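Intracellular protein transport protein USO1 (Saccharomyces cerevisiae S288c, PDB 6LSU) is required for protein transport from the endoplasmic reticulum to the Golgi, as a coiled-coil membrane tether whose globular head is the part modelled here. Local coordinates at residues Y582-I587 with T703-L708; W589-F594 with L632-E637; T87-F92 with D99-G104; Y165-L170 with E204-E209. All blocks are in the same frame, centred on the assembly; numbering follows the deposited sequence.

How the contacts relate
The four contacts lie in two clusters near the two ends of the elongated, mainly helical head. Contact 3 (87-92 with 99-104) closes first along the chain, then contact 4 (165-170 with 204-209); their centres are about 13 Å apart, and Tyr165 packs on Leu89 and Leu101 to join them. Contact 2 is nested inside the long loop closed by contact 1. Both use helix 577-590, and their centres lie about 12 Å apart. Between the clusters, centres are about 57 to 72 Å apart, on opposite sides of the chain's centre. At each end a pair of touching contacts ties helices and turns of the armadillo-repeat solenoid together.

Contact 1. Residues Y582-I587 with T703-L708; sequences YLTFLI and TYFIQL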
# COMPACT_ATOMS: atom_id res chain seq x y z
N TYR A 582 7.72 -8.02 -26.90
CA TYR A 582 8.63 -8.95 -27.65
C TYR A 582 10.03 -8.35 -27.77
O TYR A 582 11.00 -9.07 -27.42
CB TYR A 582 8.15 -9.25 -29.06
CG TYR A 582 6.90 -10.10 -29.13
CD1 TYR A 582 6.89 -11.40 -28.63
CD2 TYR A 582 5.74 -9.61 -29.69
CE1 TYR A 582 5.72 -12.16 -28.64
CE2 TYR A 582 4.57 -10.35 -29.75
CZ TYR A 582 4.56 -11.65 -29.21
OH TYR A 582 3.40 -12.39 -29.30
N LEU A 583 10.15 -7.10 -28.20
CA LEU A 583 11.49 -6.53 -28.50
C LEU A 583 12.36 -6.50 -27.24
O LEU A 583 13.44 -7.16 -27.26
CB LEU A 583 11.33 -5.14 -29.12
CG LEU A 583 11.07 -5.17 -30.62
CD1 LEU A 583 10.45 -3.87 -31.08
CD2 LEU A 583 12.35 -5.49 -31.36
N THR A 584 11.90 -5.83 -26.18
CA THR A 584 12.57 -5.72 -24.85
C THR A 584 12.84 -7.13 -24.29
O THR A 584 13.96 -7.37 -23.71
CB THR A 584 11.69 -4.95 -23.87
OG1 THR A 584 10.39 -5.55 -23.73
CG2 THR A 584 11.45 -3.52 -24.29
N PHE A 585 11.90 -8.05 -24.46
CA PHE A 585 12.12 -9.44 -24.01
C PHE A 585 13.36 -9.98 -24.75
O PHE A 585 14.40 -10.19 -24.05
CB PHE A 585 10.87 -10.31 -24.19
CG PHE A 585 11.09 -11.72 -23.77
CD1 PHE A 585 11.82 -12.01 -22.62
CD2 PHE A 585 10.60 -12.78 -24.53
CE1 PHE A 585 12.01 -13.32 -22.21
CE2 PHE A 585 10.82 -14.10 -24.13
CZ PHE A 585 11.52 -14.36 -22.98
N LEU A 586 13.28 -10.11 -26.10
CA LEU A 586 14.42 -10.66 -26.89
C LEU A 586 15.72 -9.91 -26.59
O LEU A 586 16.72 -10.63 -26.39
CB LEU A 586 14.14 -10.60 -28.39
CG LEU A 586 13.46 -11.87 -28.89
CD1 LEU A 586 12.85 -11.65 -30.25
CD2 LEU A 586 14.45 -13.00 -28.88
N ILE A 587 15.72 -8.57 -26.52
CA ILE A 587 16.98 -7.84 -26.21
C ILE A 587 17.52 -8.39 -24.89
O ILE A 587 18.69 -8.67 -24.78
CB ILE A 587 16.77 -6.32 -26.12
CG1 ILE A 587 16.43 -5.73 -27.50
CG2 ILE A 587 18.00 -5.66 -25.52
CD1 ILE A 587 15.86 -4.36 -27.45
N THR A 703 10.45 -3.44 -15.70
CA THR A 703 11.51 -2.86 -14.86
C THR A 703 12.83 -3.57 -15.14
O THR A 703 13.93 -2.94 -15.11
CB THR A 703 11.14 -2.92 -13.38
OG1 THR A 703 12.34 -2.43 -12.77
CG2 THR A 703 10.74 -4.29 -12.88
N TYR A 704 12.80 -4.87 -15.37
CA TYR A 704 14.06 -5.59 -15.61
C TYR A 704 14.71 -5.04 -16.88
O TYR A 704 15.95 -4.95 -16.90
CB TYR A 704 13.83 -7.11 -15.69
CG TYR A 704 12.95 -7.57 -14.57
CD1 TYR A 704 13.40 -7.50 -13.27
CD2 TYR A 704 11.63 -7.97 -14.80
CE1 TYR A 704 12.58 -7.86 -12.20
CE2 TYR A 704 10.81 -8.35 -13.74
CZ TYR A 704 11.29 -8.27 -12.44
OH TYR A 704 10.54 -8.59 -11.36
N PHE A 705 13.92 -4.68 -17.89
CA PHE A 705 14.47 -4.17 -19.17
C PHE A 705 15.10 -2.80 -18.90
O PHE A 705 16.29 -2.55 -19.30
CB PHE A 705 13.43 -4.08 -20.28
CG PHE A 705 13.99 -3.36 -21.47
CD1 PHE A 705 14.82 -4.02 -22.35
CD2 PHE A 705 13.74 -2.00 -21.65
CE1 PHE A 705 15.37 -3.36 -23.44
CE2 PHE A 705 14.33 -1.33 -22.72
CZ PHE A 705 15.14 -2.01 -23.62
N ILE A 706 14.33 -1.94 -18.23
CA ILE A 706 14.80 -0.59 -17.79
C ILE A 706 16.12 -0.73 -17.04
O ILE A 706 16.94 0.14 -17.24
CB ILE A 706 13.76 0.12 -16.91
CG1 ILE A 706 12.43 0.32 -17.63
CG2 ILE A 706 14.30 1.44 -16.42
CD1 ILE A 706 11.29 0.68 -16.74
N GLN A 707 16.28 -1.71 -16.14
CA GLN A 707 17.49 -1.79 -15.28
C GLN A 707 18.63 -2.20 -16.21
O GLN A 707 19.76 -1.64 -16.12
CB GLN A 707 17.33 -2.79 -14.13
CG GLN A 707 16.75 -2.22 -12.84
CD GLN A 707 16.27 -3.34 -11.94
OE1 GLN A 707 17.06 -4.15 -11.46
NE2 GLN A 707 14.97 -3.41 -11.75
N LEU A 708 18.36 -3.18 -17.07
CA LEU A 708 19.38 -3.71 -18.01
C LEU A 708 19.84 -2.56 -18.94
O LEU A 708 21.04 -2.34 -19.06
CB LEU A 708 18.79 -4.85 -18.81
CG LEU A 708 19.72 -5.37 -19.89
CD1 LEU A 708 20.81 -6.24 -19.27
CD2 LEU A 708 18.97 -6.15 -20.96
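Phe705 is the side chain that crosses from helix 703-711 to helix 577-590, and Thr584 is what it lies against. Its CG sits opposite the backbone N (chi1 171°), which carries the ring out toward the other helix. There Thr584 CG2 stands over the middle of one ring face, 3.7 Å from the centroid and only 6° off the normal, a well-centred CH-pi contact. Thr584 CB touches the same ring nearer its root, 3.6 Å from Phe705 CD1. Ile587, one turn further on, comes to the rim instead: its CG2 lies near the ring plane, 4.1 Å from Phe705 CE1.

The methyl of Thr584 can face the ring because its hydroxyl is turned back on its own helix: with chi1 at 56°, OG1 hydrogen-bonds back to the carbonyl oxygen of Ile580, with that of Ser581 also in reach. No hydrogen bond crosses between the two segments. Met525 of helix 514-528 also touches the Phe705 side chain, while Ile587 packs on Leu627 and Met630 of helix 622-637.

Replacing Phe705 with an alanine would probably leave the Thr584 methyl without its aromatic face and open a gap beside Ile587. This is apolar helix-to-helix packing within the alpha-solenoid head, where helix 703-711, near the C-terminal end of the modelled chain, is laid against helix 577-590 of ARM 9.

Contact 2. Residues W589-F594 with L632-E637; sequences WLFGDF and LGVAYE
Leu590 and Phe591 meet Val634 and Ala635 where helix 577-590 runs out against the last turn of helix 622-637. The side-chain contacts of the first shell are all apolar. Leu590 divides its contact: its branch end CD2 rests on the Ala635 methyl, CB, at 3.8 Å, while its CB approaches Val634 CG1 at 4.1 Å. That same Val634 methyl fits against the start of Phe591, 3.8 Å from the backbone N of Phe591 and 4.2 Å from Phe591 CB. Val634 holds CG1 opposite its own backbone N (chi1 162°), which aims this branch at the junction of the two residues.

One shell out, other helices close over the group. Phe600 of helix 594-601 touches both Leu590 and Ala635, and Ile716 of helix 713-717 touches both Phe591 and Val634, so each half of the contact has its own cover. Phe591 also meets the ring of Phe638.

The backbone then sets where Leu590 and Phe591 sit. A type II beta turn runs from Leu590 to Asp593, closed by Asp593 N to Leu590 O at 2.8 Å, with Gly592 at the third position taking the positive phi (66°) that such a turn needs. Asp593 stands at the N-cap of helix 594-601, its OD1 making a weak hydrogen bond to Ala596 N. Helix, tight turn and N-capped helix make up the link that joins ARM 9 to ARM 10, and helix 622-637 packs against it.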
# COMPACT_ATOMS: atom_id res chain seq x y z
N TRP A 589 16.80 -11.22 -23.34
CA TRP A 589 17.18 -12.64 -23.51
C TRP A 589 18.57 -12.73 -24.14
O TRP A 589 19.34 -13.54 -23.74
CB TRP A 589 16.15 -13.39 -24.37
CG TRP A 589 16.27 -14.87 -24.17
CD1 TRP A 589 17.36 -15.54 -23.65
CD2 TRP A 589 15.28 -15.86 -24.45
NE1 TRP A 589 17.11 -16.87 -23.66
CE2 TRP A 589 15.85 -17.10 -24.15
CE3 TRP A 589 14.00 -15.83 -25.02
CZ2 TRP A 589 15.18 -18.30 -24.37
CZ3 TRP A 589 13.34 -17.01 -25.29
CH2 TRP A 589 13.92 -18.23 -24.93
N LEU A 590 18.84 -11.94 -25.18
CA LEU A 590 20.08 -12.09 -25.99
C LEU A 590 21.24 -11.51 -25.20
O LEU A 590 22.35 -12.12 -25.23
CB LEU A 590 19.91 -11.36 -27.32
CG LEU A 590 19.59 -12.25 -28.52
CD1 LEU A 590 18.35 -13.09 -28.27
CD2 LEU A 590 19.40 -11.39 -29.76
N PHE A 591 21.00 -10.40 -24.51
CA PHE A 591 22.07 -9.69 -23.76
C PHE A 591 22.80 -10.67 -22.80
O PHE A 591 22.16 -11.27 -21.90
CB PHE A 591 21.53 -8.48 -23.01
CG PHE A 591 22.64 -7.57 -22.58
CD1 PHE A 591 23.56 -8.00 -21.65
CD2 PHE A 591 22.79 -6.31 -23.13
CE1 PHE A 591 24.61 -7.19 -21.26
CE2 PHE A 591 23.84 -5.50 -22.75
CZ PHE A 591 24.75 -5.94 -21.82
N GLY A 592 24.10 -10.85 -23.06
CA GLY A 592 25.05 -11.73 -22.35
C GLY A 592 24.72 -13.21 -22.51
O GLY A 592 25.17 -13.99 -21.65
N ASP A 593 23.95 -13.61 -23.51
CA ASP A 593 23.58 -15.03 -23.72
C ASP A 593 23.94 -15.42 -25.18
O ASP A 593 23.12 -15.28 -26.12
CB ASP A 593 22.13 -15.27 -23.26
CG ASP A 593 21.66 -16.71 -23.33
OD1 ASP A 593 22.45 -17.55 -23.73
OD2 ASP A 593 20.49 -16.97 -22.99
N PHE A 594 25.16 -15.92 -25.35
CA PHE A 594 25.74 -16.43 -26.62
C PHE A 594 24.80 -17.46 -27.28
O PHE A 594 24.50 -17.30 -28.46
CB PHE A 594 27.14 -16.99 -26.34
CG PHE A 594 28.16 -15.91 -26.11
CD1 PHE A 594 28.41 -15.42 -24.83
CD2 PHE A 594 28.88 -15.37 -27.16
CE1 PHE A 594 29.35 -14.42 -24.63
CE2 PHE A 594 29.81 -14.36 -26.96
CZ PHE A 594 30.05 -13.89 -25.69
N LEU A 632 19.36 -5.69 -33.01
CA LEU A 632 20.39 -6.11 -33.99
C LEU A 632 21.79 -5.80 -33.45
O LEU A 632 22.68 -6.68 -33.55
CB LEU A 632 20.13 -5.37 -35.32
CG LEU A 632 18.83 -5.76 -36.00
CD1 LEU A 632 18.52 -4.84 -37.15
CD2 LEU A 632 18.88 -7.22 -36.46
N GLY A 633 21.96 -4.61 -32.91
CA GLY A 633 23.18 -4.22 -32.19
C GLY A 633 23.54 -5.24 -31.13
O GLY A 633 24.66 -5.76 -31.18
N VAL A 634 22.61 -5.54 -30.22
CA VAL A 634 22.87 -6.42 -29.05
C VAL A 634 23.23 -7.79 -29.63
O VAL A 634 24.23 -8.35 -29.18
CB VAL A 634 21.69 -6.45 -28.04
CG1 VAL A 634 21.75 -7.65 -27.09
CG2 VAL A 634 21.62 -5.15 -27.24
N ALA A 635 22.45 -8.27 -30.60
CA ALA A 635 22.68 -9.57 -31.27
C ALA A 635 24.10 -9.57 -31.84
O ALA A 635 24.78 -10.61 -31.77
CB ALA A 635 21.66 -9.83 -32.35
N TYR A 636 24.56 -8.41 -32.34
CA TYR A 636 25.95 -8.30 -32.85
C TYR A 636 26.94 -8.58 -31.70
O TYR A 636 27.80 -9.45 -31.86
CB TYR A 636 26.20 -6.97 -33.56
CG TYR A 636 27.68 -6.82 -33.82
CD1 TYR A 636 28.37 -7.79 -34.50
CD2 TYR A 636 28.38 -5.77 -33.29
CE1 TYR A 636 29.74 -7.73 -34.67
CE2 TYR A 636 29.76 -5.68 -33.46
CZ TYR A 636 30.43 -6.66 -34.16
OH TYR A 636 31.77 -6.58 -34.32
N GLU A 637 26.79 -7.88 -30.57
CA GLU A 637 27.70 -7.90 -29.38
C GLU A 637 27.94 -9.30 -28.79
O GLU A 637 28.98 -9.50 -28.14
CB GLU A 637 27.08 -7.06 -28.27
CG GLU A 637 27.93 -7.00 -27.02
CD GLU A 637 29.03 -5.96 -27.07
OE1 GLU A 637 30.12 -6.22 -26.51
OE2 GLU A 637 28.78 -4.88 -27.63

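Contact 3. Residues T87-F92 with D99-G104; sequences TILILF and DDLTRG
This is a chain-local contact, in which the turn that leads into helix 103-112 folds back on the last turns of helix 78-91 near the N-terminal end of the head. Leu101 does most of the touching: its CD1 meets Ile90 CG1 at 3.6 Å while its other branch, CD2, lies 3.9 Å from Leu89 CB, so the leucine straddles two successive residues of the helix. Asp100 adds its CB against Ile90 CG2, and its carboxylate forms a salt bridge with Arg53 of helix 38-54.

No direct hydrogen bond joins the segments, but a water lies between them, near Leu89 O (2.8 Å), Asp100 O and Thr102 OG1, with more acceptors around it than protons.

The turn is braced from within. It is a type I beta turn closed by Thr102 N to Asp99 O, and Arg103 grips Asp99 side-on, NH2 to OD1 and NE to OD2, each at 2.9 Å. Arg103 N reaches OD2 from the other face of the carboxylate plane. Leu101 CD2 lies over the rim of the guanidinium face. A tight turn, tied by a carboxylate to the first residue of the next helix, is how this helix-loop-helix link leaves ARM 1 of the solenoid.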
# COMPACT_ATOMS: atom_id res chain seq x y z
N THR A 87 -14.95 26.38 29.62
CA THR A 87 -14.59 27.77 29.21
C THR A 87 -13.32 27.68 28.37
O THR A 87 -13.31 28.24 27.22
CB THR A 87 -14.53 28.74 30.40
OG1 THR A 87 -15.85 28.80 30.96
CG2 THR A 87 -14.08 30.13 29.96
N ILE A 88 -12.33 26.92 28.82
CA ILE A 88 -11.07 26.80 28.04
C ILE A 88 -11.35 26.20 26.66
O ILE A 88 -10.76 26.67 25.65
CB ILE A 88 -10.01 25.98 28.78
CG1 ILE A 88 -9.73 26.60 30.15
CG2 ILE A 88 -8.73 25.91 27.93
CD1 ILE A 88 -8.71 25.82 30.95
N LEU A 89 -12.18 25.15 26.63
CA LEU A 89 -12.55 24.43 25.39
C LEU A 89 -13.26 25.39 24.45
O LEU A 89 -13.04 25.32 23.24
CB LEU A 89 -13.41 23.22 25.74
CG LEU A 89 -12.58 22.01 26.17
CD1 LEU A 89 -13.43 20.89 26.73
CD2 LEU A 89 -11.75 21.53 25.01
N ILE A 90 -14.10 26.27 25.00
CA ILE A 90 -14.79 27.24 24.11
C ILE A 90 -13.72 28.16 23.51
O ILE A 90 -13.72 28.41 22.27
CB ILE A 90 -15.86 28.02 24.85
CG1 ILE A 90 -16.97 27.07 25.31
CG2 ILE A 90 -16.34 29.16 23.96
CD1 ILE A 90 -18.15 27.77 25.97
N LEU A 91 -12.78 28.55 24.35
CA LEU A 91 -11.77 29.57 23.96
C LEU A 91 -10.85 29.01 22.88
O LEU A 91 -10.42 29.81 21.99
CB LEU A 91 -11.00 30.02 25.19
CG LEU A 91 -11.78 30.89 26.18
CD1 LEU A 91 -10.92 31.14 27.41
CD2 LEU A 91 -12.19 32.20 25.53
N PHE A 92 -10.64 27.70 22.86
CA PHE A 92 -9.60 27.07 22.00
C PHE A 92 -9.64 27.53 20.53
O PHE A 92 -8.55 27.70 19.95
CB PHE A 92 -9.60 25.55 22.08
CG PHE A 92 -8.22 25.04 21.75
CD1 PHE A 92 -7.22 25.11 22.70
CD2 PHE A 92 -7.88 24.60 20.48
CE1 PHE A 92 -5.92 24.70 22.41
CE2 PHE A 92 -6.60 24.16 20.20
CZ PHE A 92 -5.61 24.23 21.16
N ASP A 99 -20.50 23.63 17.19
CA ASP A 99 -20.07 23.43 18.60
C ASP A 99 -19.04 24.50 18.95
O ASP A 99 -17.90 24.46 18.41
CB ASP A 99 -19.41 22.08 18.80
CG ASP A 99 -19.01 21.72 20.21
OD1 ASP A 99 -19.70 22.18 21.14
OD2 ASP A 99 -18.07 20.89 20.35
N ASP A 100 -19.35 25.35 19.93
CA ASP A 100 -18.45 26.38 20.47
C ASP A 100 -17.21 25.74 21.08
O ASP A 100 -16.14 26.46 21.15
CB ASP A 100 -19.15 27.27 21.48
CG ASP A 100 -20.21 28.13 20.83
OD1 ASP A 100 -20.11 28.36 19.58
OD2 ASP A 100 -21.18 28.49 21.54
N LEU A 101 -17.34 24.49 21.54
CA LEU A 101 -16.21 23.76 22.14
C LEU A 101 -15.42 23.06 21.06
O LEU A 101 -14.45 22.45 21.43
CB LEU A 101 -16.73 22.77 23.19
CG LEU A 101 -17.21 23.41 24.47
CD1 LEU A 101 -18.59 24.05 24.29
CD2 LEU A 101 -17.21 22.41 25.58
N THR A 102 -15.89 23.12 19.81
CA THR A 102 -15.31 22.50 18.58
C THR A 102 -14.90 21.06 18.82
O THR A 102 -13.87 20.66 18.29
CB THR A 102 -14.14 23.35 18.05
OG1 THR A 102 -13.19 23.55 19.11
CG2 THR A 102 -14.62 24.69 17.52
N ARG A 103 -15.70 20.27 19.55
CA ARG A 103 -15.32 18.87 19.89
C ARG A 103 -15.20 18.02 18.62
O ARG A 103 -14.27 17.25 18.55
CB ARG A 103 -16.30 18.32 20.92
CG ARG A 103 -16.09 19.00 22.27
CD ARG A 103 -17.20 18.74 23.23
NE ARG A 103 -18.30 19.62 22.95
CZ ARG A 103 -19.44 19.59 23.60
NH1 ARG A 103 -19.56 18.72 24.61
NH2 ARG A 103 -20.45 20.39 23.23
N GLY A 104 -16.08 18.19 17.63
CA GLY A 104 -15.97 17.53 16.32
C GLY A 104 -14.64 17.78 15.64
O GLY A 104 -13.95 16.82 15.27
O HOH W 1 -13.38 25.96 20.50

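Contact 4. Residues Y165-L170 with E204-E209; sequences YTIQLL and EPIRDE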
# COMPACT_ATOMS: atom_id res chain seq x y z
N TYR A 165 -14.13 15.97 29.22
CA TYR A 165 -13.62 17.31 28.88
C TYR A 165 -12.08 17.32 28.99
O TYR A 165 -11.38 17.96 28.18
CB TYR A 165 -14.18 18.36 29.82
CG TYR A 165 -15.58 18.82 29.54
CD1 TYR A 165 -16.04 19.02 28.26
CD2 TYR A 165 -16.41 19.18 30.58
CE1 TYR A 165 -17.33 19.48 28.01
CE2 TYR A 165 -17.68 19.68 30.37
CZ TYR A 165 -18.16 19.81 29.07
OH TYR A 165 -19.41 20.31 28.86
N THR A 166 -11.55 16.53 29.91
CA THR A 166 -10.08 16.46 30.14
C THR A 166 -9.39 15.79 28.94
O THR A 166 -8.39 16.33 28.43
CB THR A 166 -9.84 15.78 31.48
OG1 THR A 166 -10.49 16.59 32.46
CG2 THR A 166 -8.37 15.63 31.81
N ILE A 167 -9.91 14.64 28.52
CA ILE A 167 -9.46 13.89 27.31
C ILE A 167 -9.48 14.86 26.13
O ILE A 167 -8.48 14.99 25.44
CB ILE A 167 -10.36 12.67 27.02
CG1 ILE A 167 -10.24 11.61 28.11
CG2 ILE A 167 -10.00 12.09 25.68
CD1 ILE A 167 -11.15 10.42 27.92
N GLN A 168 -10.61 15.52 25.92
CA GLN A 168 -10.81 16.44 24.77
C GLN A 168 -9.78 17.56 24.83
O GLN A 168 -9.20 17.86 23.74
CB GLN A 168 -12.24 16.96 24.73
CG GLN A 168 -13.21 15.86 24.37
CD GLN A 168 -14.67 16.27 24.46
OE1 GLN A 168 -15.11 16.96 25.37
NE2 GLN A 168 -15.45 15.77 23.52
N LEU A 169 -9.53 18.14 26.02
CA LEU A 169 -8.61 19.30 26.16
C LEU A 169 -7.19 18.85 25.80
O LEU A 169 -6.53 19.54 25.01
CB LEU A 169 -8.67 19.90 27.57
CG LEU A 169 -7.88 21.19 27.76
CD1 LEU A 169 -8.29 22.26 26.75
CD2 LEU A 169 -8.06 21.71 29.18
N LEU A 170 -6.79 17.68 26.29
CA LEU A 170 -5.49 17.05 25.95
C LEU A 170 -5.36 16.74 24.46
O LEU A 170 -4.22 16.86 23.94
CB LEU A 170 -5.36 15.76 26.77
CG LEU A 170 -5.00 16.05 28.22
CD1 LEU A 170 -4.88 14.75 29.00
CD2 LEU A 170 -3.69 16.86 28.29
N GLU A 204 -19.28 5.09 27.55
CA GLU A 204 -18.77 4.67 26.22
C GLU A 204 -17.99 5.83 25.60
O GLU A 204 -16.85 5.64 25.15
CB GLU A 204 -19.91 4.18 25.32
CG GLU A 204 -19.50 3.01 24.42
CD GLU A 204 -20.64 2.21 23.80
OE1 GLU A 204 -21.40 2.78 22.97
OE2 GLU A 204 -20.77 1.00 24.14
N PRO A 205 -18.52 7.07 25.63
CA PRO A 205 -17.83 8.18 24.96
C PRO A 205 -16.46 8.46 25.57
O PRO A 205 -15.66 8.94 24.86
CB PRO A 205 -18.79 9.38 25.11
CG PRO A 205 -20.14 8.69 25.39
CD PRO A 205 -19.77 7.49 26.26
N ILE A 206 -16.19 8.13 26.84
CA ILE A 206 -14.82 8.28 27.40
C ILE A 206 -13.94 7.21 26.75
O ILE A 206 -12.78 7.49 26.43
CB ILE A 206 -14.83 8.19 28.94
CG1 ILE A 206 -15.48 9.44 29.54
CG2 ILE A 206 -13.41 7.97 29.47
CD1 ILE A 206 -15.88 9.27 30.98
N ARG A 207 -14.45 5.98 26.64
CA ARG A 207 -13.72 4.87 25.99
C ARG A 207 -13.34 5.31 24.57
O ARG A 207 -12.15 5.33 24.27
CB ARG A 207 -14.58 3.62 26.02
CG ARG A 207 -13.94 2.42 25.35
CD ARG A 207 -14.99 1.41 24.94
NE ARG A 207 -15.82 1.87 23.84
CZ ARG A 207 -16.76 1.11 23.25
NH1 ARG A 207 -16.95 -0.13 23.67
NH2 ARG A 207 -17.48 1.57 22.24
N ASP A 208 -14.31 5.78 23.79
CA ASP A 208 -14.17 6.18 22.37
C ASP A 208 -13.17 7.34 22.27
O ASP A 208 -12.14 7.20 21.51
CB ASP A 208 -15.54 6.53 21.79
CG ASP A 208 -16.53 5.36 21.69
OD1 ASP A 208 -16.18 4.22 22.03
OD2 ASP A 208 -17.65 5.63 21.23
N GLU A 209 -13.39 8.40 23.06
CA GLU A 209 -12.46 9.57 23.04
C GLU A 209 -11.04 9.15 23.41
O GLU A 209 -10.09 9.70 22.81
CB GLU A 209 -12.89 10.68 23.97
CG GLU A 209 -12.53 12.03 23.40
CD GLU A 209 -13.22 12.28 22.06
OE1 GLU A 209 -12.68 13.07 21.24
OE2 GLU A 209 -14.30 11.69 21.87
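Helices 160-174 and 204-218 run side by side in nearly the same direction, their local axes 10.0 Å apart and 19° from parallel, with Ile167 and Glu209 the nearest CA pair at 6.8 Å. Ile167 reaches across with two branches. Its CG2, opposite the backbone N, meets the aliphatic part of Glu209 at a slant, 3.4 Å from Glu209 CG, while its CD1 runs on to Ile206 CG2 at 3.7 Å. Gln168 adds its own CG against Glu209 CG at 4.0 Å, the two side chains crossing at about a right angle.

Glu209 bends at chi2 (60°), turning its methylenes to the isoleucine while OE1 hydrogen-bonds to Ser107. An alanine at Ile167 would probably take away most of the apolar surface under the Glu209 methylenes and one of the contacts Ile206 makes with this helix, opening a gap between the two helices.

The contact thus stacks ARM 2 on ARM 3: Trp155 touches Ile167, Phe160 at the start of helix 160-174 touches Ile206, and helices 78-91 and 145-154 both pack on Thr166 and Leu169 of helix 160-174.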